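Local structure of acetylene hydratase (Pelobacter acetylenicus, 2E7Z) at residues T51-D57 with Y612-L618; W80-L84 with K489-F494; Y98-G104 with Y404-A408; T356-L360 with L707-G712. The protein catalyses the hydration of acetylene to acetaldehyde, a non-redox reaction carried out with a tungsten-bis(molybdopterin guanine dinucleotide) cofactor and a [4Fe-4S] cluster. One frame throughout, in Å; residues are numbered along the deposited sequence.

Overall arrangement
Contacts between residues hundreds of positions apart hold a large fold together; this chain gives four examples. Interactions 2 and 3, with centres about 22 Å apart, sit at the two ends of helix 80-98: interaction 3 lies in the mixed sheet, and interaction 2 packs against its strand 452-455. Both are nested, in sequence, inside the loop closed by interaction 1. Interaction 4 alternates in sequence with the other three and lies across the centre of the chain from interaction 1, the two centres about 38 Å apart. Their distances to the metal centres differ: the side chain of Y612 is about 6 Å from the [4Fe-4S] cluster, and the side chain of Q711 about 13 Å from tungsten.

Interaction 1: residues T51-D57 with Y612-L618; sequences TIRTHKD and YHQPGIL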
loop_
_atom_site.group_PDB
_atom_site.type_symbol
_atom_site.label_atom_id
_atom_site.label_comp_id
_atom_site.label_asym_id
_atom_site.label_seq_id
_atom_site.Cartn_x
_atom_site.Cartn_y
_atom_site.Cartn_z
ATOM N N THR A 51 21.770 -2.240 -11.500
ATOM C CA THR A 51 22.747 -1.676 -10.543
ATOM C C THR A 51 22.400 -2.058 -9.099
ATOM O O THR A 51 23.264 -2.055 -8.214
ATOM C CB THR A 51 22.875 -0.140 -10.610
ATOM O OG1 THR A 51 21.687 0.451 -10.071
ATOM C CG2 THR A 51 23.104 0.343 -12.049
ATOM N N ILE A 52 21.122 -2.383 -8.882
ATOM C CA ILE A 52 20.655 -2.900 -7.598
ATOM C C ILE A 52 20.836 -4.414 -7.535
ATOM O O ILE A 52 21.381 -4.937 -6.552
ATOM C CB ILE A 52 19.191 -2.536 -7.381
ATOM C CG1 ILE A 52 18.984 -1.009 -7.495
ATOM C CG2 ILE A 52 18.716 -3.037 -5.998
ATOM C CD1 ILE A 52 19.798 -0.139 -6.525
ATOM N N ARG A 53 20.396 -5.123 -8.590
ATOM C CA ARG A 53 20.602 -6.569 -8.622
ATOM C C ARG A 53 22.079 -6.961 -8.405
ATOM O O ARG A 53 22.376 -7.981 -7.766
ATOM C CB ARG A 53 20.080 -7.175 -9.928
ATOM C CG ARG A 53 20.116 -8.687 -9.923
ATOM C CD ARG A 53 20.010 -9.249 -11.327
ATOM N NE ARG A 53 21.309 -9.388 -11.993
ATOM C CZ ARG A 53 22.128 -10.426 -11.822
ATOM N NH1 ARG A 53 21.819 -11.415 -10.986
ATOM N NH2 ARG A 53 23.254 -10.484 -12.532
ATOM N N THR A 54 23.003 -6.165 -8.962
ATOM C CA THR A 54 24.431 -6.482 -8.871
ATOM C C THR A 54 25.178 -5.628 -7.858
ATOM O O THR A 54 26.411 -5.606 -7.863
ATOM C CB THR A 54 25.149 -6.394 -10.255
ATOM O OG1 THR A 54 25.114 -5.043 -10.723
ATOM C CG2 THR A 54 24.433 -7.281 -11.255
ATOM N N HIS A 55 24.461 -4.901 -7.014
ATOM C CA HIS A 55 25.105 -3.970 -6.094
ATOM C C HIS A 55 26.076 -4.700 -5.188
ATOM O O HIS A 55 25.760 -5.790 -4.688
ATOM C CB HIS A 55 24.060 -3.206 -5.254
ATOM C CG HIS A 55 24.629 -1.951 -4.690
ATOM N ND1 HIS A 55 25.388 -1.935 -3.543
ATOM C CD2 HIS A 55 24.616 -0.684 -5.159
ATOM C CE1 HIS A 55 25.828 -0.703 -3.332
ATOM N NE2 HIS A 55 25.352 0.077 -4.282
ATOM N N LYS A 56 27.267 -4.126 -4.967
ATOM C CA LYS A 56 28.251 -4.801 -4.110
ATOM C C LYS A 56 27.757 -5.026 -2.689
ATOM O O LYS A 56 28.204 -5.959 -2.032
ATOM C CB LYS A 56 29.595 -4.053 -4.081
ATOM C CG LYS A 56 29.526 -2.666 -3.475
ATOM C CD LYS A 56 30.874 -1.948 -3.509
ATOM C CE LYS A 56 31.955 -2.698 -2.734
ATOM N NZ LYS A 56 31.739 -2.676 -1.256
ATOM N N ASP A 57 26.802 -4.206 -2.230
ATOM C CA ASP A 57 26.263 -4.358 -0.859
ATOM C C ASP A 57 25.059 -5.274 -0.773
ATOM O O ASP A 57 24.490 -5.437 0.318
ATOM C CB ASP A 57 25.949 -2.996 -0.237
ATOM C CG ASP A 57 27.190 -2.116 -0.134
ATOM O OD1 ASP A 57 28.267 -2.679 0.152
ATOM O OD2 ASP A 57 27.079 -0.887 -0.340
ATOM N N TYR A 612 16.570 1.611 -2.924
ATOM C CA TYR A 612 17.510 2.154 -3.936
ATOM C C TYR A 612 18.307 3.350 -3.431
ATOM O O TYR A 612 18.845 4.138 -4.236
ATOM C CB TYR A 612 16.864 2.448 -5.324
ATOM C CG TYR A 612 15.803 1.462 -5.688
ATOM C CD1 TYR A 612 15.969 0.100 -5.412
ATOM C CD2 TYR A 612 14.605 1.896 -6.253
ATOM C CE1 TYR A 612 14.940 -0.815 -5.699
ATOM C CE2 TYR A 612 13.590 1.015 -6.543
ATOM C CZ TYR A 612 13.744 -0.341 -6.243
ATOM O OH TYR A 612 12.702 -1.214 -6.492
ATOM N N HIS A 613 18.431 3.483 -2.109
ATOM C CA HIS A 613 19.346 4.496 -1.548
ATOM C C HIS A 613 20.818 4.048 -1.490
ATOM O O HIS A 613 21.682 4.831 -1.086
ATOM C CB HIS A 613 18.855 4.952 -0.161
ATOM C CG HIS A 613 17.494 5.571 -0.168
ATOM N ND1 HIS A 613 17.147 6.589 -1.037
ATOM C CD2 HIS A 613 16.413 5.365 0.626
ATOM C CE1 HIS A 613 15.893 6.944 -0.808
ATOM N NE2 HIS A 613 15.435 6.232 0.206
ATOM N N GLN A 614 21.106 2.791 -1.838
ATOM C CA GLN A 614 22.497 2.312 -1.889
ATOM C C GLN A 614 23.313 3.211 -2.844
ATOM O O GLN A 614 22.742 3.725 -3.815
ATOM C CB GLN A 614 22.525 0.857 -2.368
ATOM C CG GLN A 614 22.213 -0.145 -1.269
ATOM C CD GLN A 614 20.709 -0.202 -0.924
ATOM O OE1 GLN A 614 19.833 0.104 -1.765
ATOM N NE2 GLN A 614 20.408 -0.604 0.310
ATOM N N PRO A 615 24.628 3.434 -2.559
ATOM C CA PRO A 615 25.441 4.250 -3.454
ATOM C C PRO A 615 25.288 3.807 -4.905
ATOM O O PRO A 615 25.439 2.625 -5.217
ATOM C CB PRO A 615 26.871 4.008 -2.950
ATOM C CG PRO A 615 26.711 3.808 -1.482
ATOM C CD PRO A 615 25.397 3.004 -1.373
ATOM N N GLY A 616 24.975 4.755 -5.780
ATOM C CA GLY A 616 24.849 4.461 -7.198
ATOM C C GLY A 616 24.114 5.547 -7.927
ATOM O O GLY A 616 23.765 6.593 -7.340
ATOM N N ILE A 617 23.854 5.294 -9.207
ATOM C CA ILE A 617 23.204 6.262 -10.089
ATOM C C ILE A 617 21.862 6.759 -9.561
ATOM O O ILE A 617 21.581 7.957 -9.615
ATOM C CB ILE A 617 23.113 5.731 -11.566
ATOM C CG1 ILE A 617 22.570 6.804 -12.525
ATOM C CG2 ILE A 617 22.344 4.406 -11.644
ATOM C CD1 ILE A 617 22.867 6.525 -14.000
ATOM N N LEU A 618 21.036 5.852 -9.029
ATOM C CA LEU A 618 19.743 6.282 -8.534
ATOM C C LEU A 618 19.866 7.190 -7.299
ATOM O O LEU A 618 19.206 8.247 -7.231
ATOM C CB LEU A 618 18.868 5.059 -8.237
ATOM C CG LEU A 618 18.467 4.263 -9.487
ATOM C CD1 LEU A 618 17.774 2.958 -9.067
ATOM C CD2 LEU A 618 17.536 5.067 -10.384
HETATM O O HOH W 1 21.842 2.899 -8.420
#
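Y612 opens the second segment by laying CD1 of its ring 3.8 Å from CG1 of I52, near the end of helix 49-53, while Y612 OH is hydrogen-bonded to S8 O in the loop that binds the iron-sulfur cluster. Q614 sets its CB over the face of the H55 imidazole, 3.7 Å from the centroid and 20° off the normal, a CH-pi contact. P615 then supplies the one direct hydrogen bond, H55 NE2 donating to P615 O at 2.7 Å. The other nitrogen, H55 ND1, accepts from D57 N at 3.0 Å, so the ring is bonded at both nitrogens. Here the C-terminal molybdopterin dinucleotide-binding domain, of the double-psi barrel clan, meets the N-terminal part of the chain, next to the cofactor-binding residues K45 and F608. Past G616, I617 CG2 touches T51 CG2 at 4.2 Å. L618 N donates to water 1 at 3.1 Å, and that water donates to T51 OG1 at 3.0 Å, a hydroxyl also bonded to N48 O.

Interaction 2: residues W80-L84 with K489-F494; sequences WDQAL and KDEYYF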
loop_
_atom_site.group_PDB
_atom_site.type_symbol
_atom_site.label_atom_id
_atom_site.label_comp_id
_atom_site.label_asym_id
_atom_site.label_seq_id
_atom_site.Cartn_x
_atom_site.Cartn_y
_atom_site.Cartn_z
ATOM N N TRP A 80 21.926 -21.657 4.261
ATOM C CA TRP A 80 20.450 -21.705 4.364
ATOM C C TRP A 80 19.985 -22.836 5.294
ATOM O O TRP A 80 19.107 -22.658 6.130
ATOM C CB TRP A 80 19.825 -21.884 2.985
ATOM C CG TRP A 80 19.579 -20.600 2.269
ATOM C CD1 TRP A 80 20.413 -19.982 1.374
ATOM C CD2 TRP A 80 18.439 -19.736 2.430
ATOM N NE1 TRP A 80 19.836 -18.784 0.942
ATOM C CE2 TRP A 80 18.628 -18.622 1.578
ATOM C CE3 TRP A 80 17.277 -19.811 3.193
ATOM C CZ2 TRP A 80 17.686 -17.604 1.455
ATOM C CZ3 TRP A 80 16.326 -18.778 3.073
ATOM C CH2 TRP A 80 16.538 -17.701 2.217
ATOM N N ASP A 81 20.611 -24.010 5.151
ATOM C CA ASP A 81 20.207 -25.164 5.929
ATOM C C ASP A 81 20.348 -24.903 7.438
ATOM O O ASP A 81 19.435 -25.198 8.224
ATOM C CB ASP A 81 21.058 -26.384 5.504
ATOM C CG ASP A 81 20.605 -27.689 6.143
ATOM O OD1 ASP A 81 19.409 -28.020 6.012
ATOM O OD2 ASP A 81 21.452 -28.402 6.753
ATOM N N GLN A 82 21.498 -24.344 7.838
ATOM C CA GLN A 82 21.728 -24.066 9.244
ATOM C C GLN A 82 20.836 -22.925 9.745
ATOM O O GLN A 82 20.281 -22.995 10.849
ATOM C CB GLN A 82 23.192 -23.758 9.515
ATOM C CG GLN A 82 23.499 -23.629 11.001
ATOM C CD GLN A 82 23.339 -24.948 11.778
ATOM O OE1 GLN A 82 23.423 -26.049 11.215
ATOM N NE2 GLN A 82 23.130 -24.834 13.085
ATOM N N ALA A 83 20.684 -21.883 8.922
ATOM C CA ALA A 83 19.804 -20.775 9.295
ATOM C C ALA A 83 18.390 -21.273 9.534
ATOM O O ALA A 83 17.798 -20.952 10.539
ATOM C CB ALA A 83 19.807 -19.694 8.210
ATOM N N LEU A 84 17.885 -22.095 8.625
ATOM C CA LEU A 84 16.529 -22.606 8.747
ATOM C C LEU A 84 16.396 -23.536 9.959
ATOM O O LEU A 84 15.380 -23.509 10.655
ATOM C CB LEU A 84 16.139 -23.319 7.453
ATOM C CG LEU A 84 15.979 -22.426 6.219
ATOM C CD1 LEU A 84 16.338 -23.209 4.943
ATOM C CD2 LEU A 84 14.586 -21.883 6.159
ATOM N N LYS A 489 17.557 -16.745 -2.651
ATOM C CA LYS A 489 16.543 -17.750 -2.876
ATOM C C LYS A 489 15.188 -17.076 -2.929
ATOM O O LYS A 489 15.019 -15.952 -2.486
ATOM C CB LYS A 489 16.521 -18.798 -1.741
ATOM C CG LYS A 489 17.803 -19.557 -1.471
ATOM C CD LYS A 489 18.117 -20.568 -2.519
ATOM C CE LYS A 489 19.433 -21.293 -2.184
ATOM N NZ LYS A 489 19.937 -22.016 -3.370
ATOM N N ASP A 490 14.227 -17.826 -3.433
ATOM C CA ASP A 490 12.868 -17.318 -3.537
ATOM C C ASP A 490 12.044 -17.430 -2.251
ATOM O O ASP A 490 12.392 -18.192 -1.345
ATOM C CB ASP A 490 12.168 -17.972 -4.718
ATOM C CG ASP A 490 11.754 -19.378 -4.453
ATOM O OD1 ASP A 490 10.703 -19.538 -3.815
ATOM O OD2 ASP A 490 12.427 -20.322 -4.912
ATOM N N GLU A 491 10.935 -16.680 -2.184
ATOM C CA GLU A 491 10.191 -16.600 -0.944
ATOM C C GLU A 491 9.575 -17.939 -0.591
ATOM O O GLU A 491 9.459 -18.267 0.595
ATOM C CB GLU A 491 9.099 -15.542 -1.093
ATOM C CG GLU A 491 8.459 -15.140 0.219
ATOM C CD GLU A 491 7.303 -14.169 0.000
ATOM O OE1 GLU A 491 6.953 -13.934 -1.194
ATOM O OE2 GLU A 491 6.733 -13.657 0.995
ATOM N N TYR A 492 9.172 -18.707 -1.607
ATOM C CA TYR A 492 8.591 -20.020 -1.319
ATOM C C TYR A 492 9.608 -21.006 -0.791
ATOM O O TYR A 492 9.274 -21.810 0.085
ATOM C CB TYR A 492 7.866 -20.591 -2.543
ATOM C CG TYR A 492 7.242 -21.951 -2.228
ATOM C CD1 TYR A 492 6.297 -22.093 -1.207
ATOM C CD2 TYR A 492 7.648 -23.104 -2.903
ATOM C CE1 TYR A 492 5.752 -23.346 -0.883
ATOM C CE2 TYR A 492 7.085 -24.351 -2.589
ATOM C CZ TYR A 492 6.166 -24.461 -1.583
ATOM O OH TYR A 492 5.663 -25.695 -1.276
ATOM N N TYR A 493 10.847 -20.920 -1.291
ATOM C CA TYR A 493 11.910 -21.742 -0.729
ATOM C C TYR A 493 11.979 -21.554 0.793
ATOM O O TYR A 493 11.961 -22.527 1.541
ATOM C CB TYR A 493 13.238 -21.404 -1.382
ATOM C CG TYR A 493 14.380 -22.183 -0.827
ATOM C CD1 TYR A 493 14.677 -23.462 -1.310
ATOM C CD2 TYR A 493 15.167 -21.663 0.203
ATOM C CE1 TYR A 493 15.745 -24.185 -0.785
ATOM C CE2 TYR A 493 16.201 -22.398 0.749
ATOM C CZ TYR A 493 16.471 -23.655 0.244
ATOM O OH TYR A 493 17.524 -24.386 0.734
ATOM N N PHE A 494 12.071 -20.306 1.247
ATOM C CA PHE A 494 12.099 -20.008 2.673
ATOM C C PHE A 494 10.866 -20.597 3.370
ATOM O O PHE A 494 11.005 -21.295 4.377
ATOM C CB PHE A 494 12.170 -18.474 2.902
ATOM C CG PHE A 494 11.900 -18.058 4.327
ATOM C CD1 PHE A 494 12.696 -18.497 5.367
ATOM C CD2 PHE A 494 10.786 -17.278 4.650
ATOM C CE1 PHE A 494 12.453 -18.134 6.686
ATOM C CE2 PHE A 494 10.536 -16.907 5.988
ATOM C CZ PHE A 494 11.386 -17.337 6.999
#
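W80 is the centre of this meeting of two helix starts. The edge of Y493 points at the face of W80 in a T-shaped stack, the six-membered ring of the indole and the phenol having centroids 5.4 Å apart and planes at 89°; the closest atoms, W80 CE3 and Y493 CE2, are 3.7 Å apart. A CH-pi contact adds to it: K489 CG lies 3.6 Å from the centroid of the W80 five-membered ring, over its face.

Apolar packing continues one helical turn on, where L84 CD2 meets F494 CD1 at 4.0 Å and L84 CD1 meets Y493 CE2 at 4.3 Å.

Helix 80-98 and helix 491-501 both pack beside strand 452-455 of the mixed sheet in the molybdopterin oxidoreductase region, with W80 and F494 each touching L454. The side chain of W80 is about 4 Å from that of the cofactor-binding Y439.

Among the polar bonds, the hydroxyl of Y439 bonds K489 O, and W80 NE1 donates to E487 O, just ahead of the second segment. Capping bonds fix the start of the second helix: D490 OD1, at the N-cap, accepts from Y493 N at 2.9 Å and, weakly, from Y492 N at 2.8 Å.

Interaction 3: residues Y98-G104 with Y404-A408; sequences YGPESLG and YPVKA
Three backbone hydrogen bonds join the segments. S102 O accepts from both K407 N (2.9 Å) and A408 N (3.1 Å), because K407, at phi/psi -131°/-10°, turns the two successive NH groups the same way; G104 N donates to A408 O (2.8 Å). L103 (-94°/122°) and A408 (-121°/141°) pair in parallel register, their CA atoms 4.6 Å apart and their side chains on one face, L103 CD1 3.8 Å from A408 CB. Ahead of the strand, the first segment leaves a helix at G99 (88°/158°), where a side chain would jam against the preceding carbonyl, and makes a 3-10 turn over 100-102; S102, chi1 p, bonds G99 O through OG at 2.7 Å. A water donates to Y98 O (2.7 Å) and P405 O (2.9 Å). Farther out, Y98, chi1 m, sets CD1 3.5 Å from P405 CG. K407, chi1 and chi2 m, lays CG over the Y98 ring face, 3.9 Å from the centroid, and its NZ bonds E401. Y404, chi1 p, brings CE1 3.6 Å from E101 CG, while E101 OE1 pairs with K347. L103 and A408 begin neighbouring parallel strands of a mixed sheet, within an alpha/beta domain of the Rossmann-like kind known from the DMSO reductase family.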
loop_
_atom_site.group_PDB
_atom_site.type_symbol
_atom_site.label_atom_id
_atom_site.label_comp_id
_atom_site.label_asym_id
_atom_site.label_seq_id
_atom_site.Cartn_x
_atom_site.Cartn_y
_atom_site.Cartn_z
ATOM N N TYR A 98 4.725 -19.137 24.263
ATOM C CA TYR A 98 3.851 -17.997 24.096
ATOM C C TYR A 98 2.681 -18.233 23.127
ATOM O O TYR A 98 1.869 -17.324 22.889
ATOM C CB TYR A 98 4.689 -16.829 23.601
ATOM C CG TYR A 98 5.718 -16.309 24.565
ATOM C CD1 TYR A 98 5.332 -15.571 25.694
ATOM C CD2 TYR A 98 7.077 -16.466 24.304
ATOM C CE1 TYR A 98 6.274 -15.026 26.562
ATOM C CE2 TYR A 98 8.015 -15.931 25.159
ATOM C CZ TYR A 98 7.609 -15.203 26.282
ATOM O OH TYR A 98 8.533 -14.622 27.133
ATOM N N GLY A 99 2.598 -19.436 22.555
ATOM C CA GLY A 99 1.514 -19.712 21.608
ATOM C C GLY A 99 1.902 -19.311 20.187
ATOM O O GLY A 99 2.783 -18.484 19.971
ATOM N N PRO A 100 1.238 -19.897 19.183
ATOM C CA PRO A 100 1.602 -19.521 17.802
ATOM C C PRO A 100 1.268 -18.060 17.475
ATOM O O PRO A 100 1.903 -17.473 16.615
ATOM C CB PRO A 100 0.750 -20.486 16.950
ATOM C CG PRO A 100 -0.415 -20.883 17.851
ATOM C CD PRO A 100 0.143 -20.903 19.256
ATOM N N GLU A 101 0.288 -17.496 18.176
ATOM C CA GLU A 101 -0.065 -16.090 18.011
ATOM C C GLU A 101 1.085 -15.149 18.381
ATOM O O GLU A 101 1.017 -13.971 18.069
ATOM C CB GLU A 101 -1.348 -15.759 18.796
ATOM C CG GLU A 101 -1.236 -15.912 20.304
ATOM C CD GLU A 101 -1.597 -17.300 20.804
ATOM O OE1 GLU A 101 -1.610 -18.259 20.004
ATOM O OE2 GLU A 101 -1.853 -17.436 22.015
ATOM N N SER A 102 2.126 -15.684 19.014
ATOM C CA SER A 102 3.310 -14.872 19.310
ATOM C C SER A 102 4.251 -14.662 18.129
ATOM O O SER A 102 5.254 -13.954 18.275
ATOM C CB SER A 102 4.081 -15.455 20.482
ATOM O OG SER A 102 4.785 -16.635 20.124
ATOM N N LEU A 103 3.926 -15.225 16.966
ATOM C CA LEU A 103 4.644 -14.900 15.724
ATOM C C LEU A 103 3.896 -13.793 14.988
ATOM O O LEU A 103 2.702 -13.948 14.616
ATOM C CB LEU A 103 4.699 -16.161 14.851
ATOM C CG LEU A 103 5.178 -15.898 13.421
ATOM C CD1 LEU A 103 6.648 -15.428 13.342
ATOM C CD2 LEU A 103 5.003 -17.127 12.541
ATOM N N GLY A 104 4.617 -12.692 14.752
ATOM C CA GLY A 104 4.125 -11.585 13.944
ATOM C C GLY A 104 4.872 -11.562 12.613
ATOM O O GLY A 104 6.073 -11.917 12.565
ATOM N N TYR A 404 -1.056 -9.574 24.798
ATOM C CA TYR A 404 -0.268 -10.774 24.993
ATOM C C TYR A 404 1.035 -10.624 24.242
ATOM O O TYR A 404 1.142 -9.751 23.368
ATOM C CB TYR A 404 -1.019 -12.030 24.519
ATOM C CG TYR A 404 -1.498 -12.019 23.071
ATOM C CD1 TYR A 404 -0.621 -12.297 22.024
ATOM C CD2 TYR A 404 -2.839 -11.781 22.772
ATOM C CE1 TYR A 404 -1.047 -12.299 20.710
ATOM C CE2 TYR A 404 -3.289 -11.783 21.459
ATOM C CZ TYR A 404 -2.367 -12.045 20.429
ATOM O OH TYR A 404 -2.783 -12.102 19.110
ATOM N N PRO A 405 2.032 -11.442 24.616
ATOM C CA PRO A 405 3.321 -11.251 23.960
ATOM C C PRO A 405 3.415 -11.703 22.519
ATOM O O PRO A 405 2.917 -12.749 22.153
ATOM C CB PRO A 405 4.290 -12.089 24.812
ATOM C CG PRO A 405 3.546 -12.524 26.011
ATOM C CD PRO A 405 2.093 -12.394 25.736
ATOM N N VAL A 406 4.099 -10.894 21.721
ATOM C CA VAL A 406 4.573 -11.297 20.393
ATOM C C VAL A 406 6.097 -11.290 20.505
ATOM O O VAL A 406 6.676 -10.297 20.969
ATOM C CB VAL A 406 4.105 -10.325 19.310
ATOM C CG1 VAL A 406 4.826 -10.579 17.970
ATOM C CG2 VAL A 406 2.600 -10.435 19.143
ATOM N N LYS A 407 6.727 -12.418 20.175
ATOM C CA LYS A 407 8.131 -12.642 20.480
ATOM C C LYS A 407 8.929 -13.140 19.304
ATOM O O LYS A 407 10.150 -13.191 19.419
ATOM C CB LYS A 407 8.265 -13.638 21.653
ATOM C CG LYS A 407 7.821 -13.004 22.974
ATOM C CD LYS A 407 8.838 -11.985 23.480
ATOM C CE LYS A 407 8.375 -11.421 24.809
ATOM N NZ LYS A 407 9.390 -10.478 25.276
ATOM N N ALA A 408 8.272 -13.509 18.203
ATOM C CA ALA A 408 8.971 -13.785 16.944
ATOM C C ALA A 408 8.424 -12.851 15.878
ATOM O O ALA A 408 7.214 -12.636 15.835
ATOM C CB ALA A 408 8.812 -15.246 16.495
HETATM O O HOH W 2 1.369 -14.748 23.500
HETATM O O HOH W 3 10.950 -13.390 26.124
#

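Interaction 4: residues T356-L360 with L707-G712; sequences TYPFL and LDPEQG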
loop_
_atom_site.group_PDB
_atom_site.type_symbol
_atom_site.label_atom_id
_atom_site.label_comp_id
_atom_site.label_asym_id
_atom_site.label_seq_id
_atom_site.Cartn_x
_atom_site.Cartn_y
_atom_site.Cartn_z
ATOM N N THR A 356 -9.194 -3.249 19.422
ATOM C CA THR A 356 -8.991 -1.816 19.268
ATOM C C THR A 356 -9.588 -1.282 17.980
ATOM O O THR A 356 -10.442 -0.388 18.026
ATOM C CB THR A 356 -7.489 -1.456 19.306
ATOM O OG1 THR A 356 -6.781 -2.263 18.351
ATOM C CG2 THR A 356 -6.924 -1.686 20.714
ATOM N N TYR A 357 -9.166 -1.851 16.848
ATOM C CA TYR A 357 -9.671 -1.504 15.528
ATOM C C TYR A 357 -9.993 -2.783 14.752
ATOM O O TYR A 357 -9.254 -3.200 13.849
ATOM C CB TYR A 357 -8.679 -0.627 14.779
ATOM C CG TYR A 357 -8.442 0.656 15.498
ATOM C CD1 TYR A 357 -9.276 1.739 15.281
ATOM C CD2 TYR A 357 -7.341 0.808 16.361
ATOM C CE1 TYR A 357 -9.073 2.942 15.937
ATOM C CE2 TYR A 357 -7.131 1.999 17.029
ATOM C CZ TYR A 357 -8.013 3.060 16.821
ATOM O OH TYR A 357 -7.802 4.250 17.480
ATOM N N PRO A 358 -11.091 -3.437 15.131
ATOM C CA PRO A 358 -11.413 -4.746 14.553
ATOM C C PRO A 358 -11.771 -4.760 13.058
ATOM O O PRO A 358 -11.781 -5.823 12.450
ATOM C CB PRO A 358 -12.625 -5.206 15.404
ATOM C CG PRO A 358 -13.221 -3.910 15.871
ATOM C CD PRO A 358 -12.045 -3.067 16.200
ATOM N N PHE A 359 -12.130 -3.623 12.480
ATOM C CA PHE A 359 -12.635 -3.615 11.088
ATOM C C PHE A 359 -11.847 -4.545 10.131
ATOM O O PHE A 359 -12.408 -5.420 9.490
ATOM C CB PHE A 359 -12.697 -2.178 10.567
ATOM C CG PHE A 359 -13.044 -2.057 9.096
ATOM C CD1 PHE A 359 -13.888 -2.978 8.474
ATOM C CD2 PHE A 359 -12.576 -0.988 8.364
ATOM C CE1 PHE A 359 -14.187 -2.874 7.107
ATOM C CE2 PHE A 359 -12.893 -0.853 7.000
ATOM C CZ PHE A 359 -13.701 -1.810 6.377
ATOM N N LEU A 360 -10.533 -4.357 10.045
ATOM C CA LEU A 360 -9.746 -5.061 9.031
ATOM C C LEU A 360 -9.274 -6.463 9.441
ATOM O O LEU A 360 -8.615 -7.174 8.660
ATOM C CB LEU A 360 -8.589 -4.165 8.576
ATOM C CG LEU A 360 -9.003 -2.876 7.821
ATOM C CD1 LEU A 360 -7.849 -1.899 7.649
ATOM C CD2 LEU A 360 -9.726 -3.195 6.466
ATOM N N LEU A 707 -5.303 8.388 14.622
ATOM C CA LEU A 707 -5.770 7.231 13.832
ATOM C C LEU A 707 -7.152 7.422 13.244
ATOM O O LEU A 707 -8.052 7.950 13.902
ATOM C CB LEU A 707 -5.742 5.922 14.642
ATOM C CG LEU A 707 -4.367 5.535 15.218
ATOM C CD1 LEU A 707 -4.519 4.196 15.944
ATOM C CD2 LEU A 707 -3.294 5.434 14.130
ATOM N N ASP A 708 -7.312 7.008 11.993
ATOM C CA ASP A 708 -8.654 6.861 11.417
ATOM C C ASP A 708 -9.453 5.955 12.361
ATOM O O ASP A 708 -9.032 4.847 12.670
ATOM C CB ASP A 708 -8.528 6.279 10.004
ATOM C CG ASP A 708 -9.858 6.078 9.329
ATOM O OD1 ASP A 708 -10.437 4.965 9.436
ATOM O OD2 ASP A 708 -10.308 7.037 8.662
ATOM N N PRO A 709 -10.579 6.455 12.912
ATOM C CA PRO A 709 -11.314 5.683 13.915
ATOM C C PRO A 709 -11.827 4.322 13.464
ATOM O O PRO A 709 -11.906 3.403 14.272
ATOM C CB PRO A 709 -12.485 6.616 14.288
ATOM C CG PRO A 709 -11.961 7.966 14.043
ATOM C CD PRO A 709 -11.124 7.813 12.767
ATOM N N GLU A 710 -12.182 4.191 12.186
ATOM C CA GLU A 710 -12.771 2.942 11.698
ATOM C C GLU A 710 -11.712 1.923 11.269
ATOM O O GLU A 710 -11.896 0.716 11.448
ATOM C CB GLU A 710 -13.698 3.204 10.514
ATOM C CG GLU A 710 -14.938 4.047 10.844
ATOM C CD GLU A 710 -14.736 5.568 10.830
ATOM O OE1 GLU A 710 -13.617 6.056 10.561
ATOM O OE2 GLU A 710 -15.742 6.282 11.088
ATOM N N GLN A 711 -10.613 2.406 10.689
ATOM C CA GLN A 711 -9.588 1.496 10.161
ATOM C C GLN A 711 -8.370 1.346 11.071
ATOM O O GLN A 711 -7.651 0.347 10.971
ATOM C CB GLN A 711 -9.114 1.972 8.791
ATOM C CG GLN A 711 -10.182 1.936 7.700
ATOM C CD GLN A 711 -9.816 2.823 6.549
ATOM O OE1 GLN A 711 -9.877 4.073 6.643
ATOM N NE2 GLN A 711 -9.466 2.215 5.447
ATOM N N GLY A 712 -8.119 2.332 11.934
ATOM C CA GLY A 712 -6.938 2.270 12.815
ATOM C C GLY A 712 -5.617 2.502 12.101
ATOM O O GLY A 712 -4.575 2.104 12.604
HETATM O O HOH W 4 -9.189 -2.095 11.312
HETATM O O HOH W 5 -9.026 6.710 16.597
#
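A glycine backbone serves as the platform for an aromatic ring here. CA of G712 lies 3.6 Å from the centroid of the Y357 ring, 20° off its normal, and a CB at this position would clash with the ring. Glycine's lack of a side chain therefore makes the close CH-pi approach possible; the positive phi of 73° also favours glycine here. Other groups of the loop line the ring: P709 O is near its plane, 3.3 Å from CD1 of Y357, while L707 adds an apolar touch, its CD1 3.6 Å from Y357 CE2. The Y357 hydroxyl bonds D704, and water 5 donates to both Y357 OH (2.9 Å) and L707 O (3.1 Å).

A second water knits the two backbones together. Water 4 accepts from L360 N at 2.9 Å and donates to Y357 O at 2.8 Å and Q711 O at 2.9 Å. Nearby, F359 CB comes to 3.1 Å from E710 O, and F359 CD2 to 3.8 Å from Q711 CG.

The 707-712 loop owes its curl to D708, whose OD1 accepts from Q711 N at 2.9 Å and whose carbonyl O accepts from G712 N at 2.8 Å. D708 OD2 takes C301 N, at the start of helix 300-314. Such an Asx motif, closed by a glycine of positive phi, here folds a C-terminal loop against one from the molybdopterin oxidoreductase region.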